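Local coordinates for DNA repair protein RAD7 (Saccharomyces cerevisiae, PDB 5ZB2) that acts with RAD16 in the complex that promotes global genome nucleotide excision repair of nontranscribing DNA, and binds ELC1 in a ubiquitin ligase assembly, at the interface of chains A and B. Numbering follows the deposited sequence. Chains: chain A/B, DNA repair protein RAD7.

The interface of chains A and B. Residues chain A 23, 26-27, 30; chain B 30, 34-35, 37.
The indole of A:Trp23 carries A:Ala27 CB over one face, towards the rim, from one helical turn further along its own chain. NE1 points at chain B nearly in the ring plane, and CZ2 and CH2 of the benzene part also reach chain B. The site is a two-fold contact between the long N-terminal helices, 8-41, of two copies of this leucine-rich repeat protein; the pair may form only in the crystal. A:Trp23 CG is anti to the backbone N (chi1 162°), and NE1 donates a hydrogen bond of 2.9 Å to the backbone O of B:Val34. The oxygen lies close to the ring plane, but the N-H comes from above the carbonyl plane and the bond is bent, 143° at H. B:Val34 CG1 is 3.6 Å from A:Trp23 CZ2 and 3.5 Å from A:Ala27 CB, its methyl. At the far tip, A:Trp23 CH2 meets B:Phe35 CE1 at 3.9 Å, the two side chains crossing obliquely. A leucine at A:Trp23 would lose the NE1 bond and would probably loosen the packing against B:Val34 and B:Phe35. The other branch of B:Val34, CG2, packs against A:Ser30. Water 1 bridges the hydroxyls of A:Ser30 and B:Ser30, 2.8 Å from each OG. A:Glu26 is extended and crosses B:Lys37 at about a right angle. Its OE1 lies 3.4 Å from B:Lys37 CG, against the aliphatic chain, while NZ stays 4.9 Å from OE1; their opposite charges may still attract weakly.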
# COMPACT_ATOMS: atom_id res chain seq x y z
N TRP A 23 0.51 -20.15 -6.73
CA TRP A 23 -0.29 -20.06 -5.51
C TRP A 23 -1.02 -18.72 -5.42
O TRP A 23 -2.09 -18.65 -4.79
CB TRP A 23 0.61 -20.27 -4.30
CG TRP A 23 0.03 -19.79 -3.01
CD1 TRP A 23 -0.70 -20.51 -2.11
CD2 TRP A 23 0.16 -18.48 -2.45
NE1 TRP A 23 -1.04 -19.73 -1.04
CE2 TRP A 23 -0.52 -18.47 -1.22
CE3 TRP A 23 0.79 -17.30 -2.88
CZ2 TRP A 23 -0.60 -17.34 -0.42
CZ3 TRP A 23 0.71 -16.18 -2.08
CH2 TRP A 23 0.02 -16.21 -0.86
N GLU A 26 -4.51 -19.18 -6.70
CA GLU A 26 -5.29 -19.88 -5.69
C GLU A 26 -5.70 -18.92 -4.57
O GLU A 26 -6.87 -18.88 -4.17
CB GLU A 26 -4.49 -21.06 -5.12
CG GLU A 26 -5.27 -21.90 -4.11
CD GLU A 26 -4.40 -22.92 -3.40
OE1 GLU A 26 -4.77 -23.35 -2.29
OE2 GLU A 26 -3.34 -23.28 -3.96
N ALA A 27 -4.74 -18.16 -4.05
CA ALA A 27 -5.06 -17.19 -3.00
C ALA A 27 -6.05 -16.15 -3.50
O ALA A 27 -6.93 -15.70 -2.75
CB ALA A 27 -3.78 -16.52 -2.49
N SER A 30 -9.41 -17.74 -3.11
CA SER A 30 -9.79 -17.72 -1.70
C SER A 30 -10.21 -16.33 -1.27
O SER A 30 -11.08 -16.18 -0.40
CB SER A 30 -8.65 -18.22 -0.83
OG SER A 30 -8.96 -18.06 0.54
N SER B 30 -8.92 -16.62 7.58
CA SER B 30 -8.84 -17.20 6.24
C SER B 30 -7.50 -16.88 5.59
O SER B 30 -6.99 -17.69 4.81
CB SER B 30 -9.99 -16.70 5.37
OG SER B 30 -9.82 -17.15 4.03
N VAL B 34 -4.46 -19.55 4.06
CA VAL B 34 -3.93 -19.43 2.70
C VAL B 34 -2.41 -19.34 2.73
O VAL B 34 -1.73 -19.85 1.83
CB VAL B 34 -4.56 -18.22 1.98
CG1 VAL B 34 -4.00 -18.08 0.57
CG2 VAL B 34 -6.06 -18.36 1.92
N PHE B 35 -1.85 -18.69 3.75
CA PHE B 35 -0.40 -18.60 3.85
C PHE B 35 0.20 -19.92 4.30
O PHE B 35 1.29 -20.31 3.85
CB PHE B 35 0.01 -17.46 4.79
CG PHE B 35 -0.21 -16.09 4.21
CD1 PHE B 35 0.54 -15.66 3.13
CD2 PHE B 35 -1.16 -15.23 4.75
CE1 PHE B 35 0.34 -14.39 2.58
CE2 PHE B 35 -1.35 -13.97 4.21
CZ PHE B 35 -0.60 -13.55 3.13
N LYS B 37 -1.04 -22.74 3.44
CA LYS B 37 -1.09 -23.54 2.22
C LYS B 37 0.18 -23.36 1.40
O LYS B 37 0.78 -24.34 0.94
CB LYS B 37 -2.32 -23.17 1.40
CG LYS B 37 -2.50 -23.98 0.11
CD LYS B 37 -2.72 -25.46 0.39
CE LYS B 37 -2.98 -26.23 -0.90
NZ LYS B 37 -3.19 -27.69 -0.64
O HOH W 1 -10.35 -19.41 2.52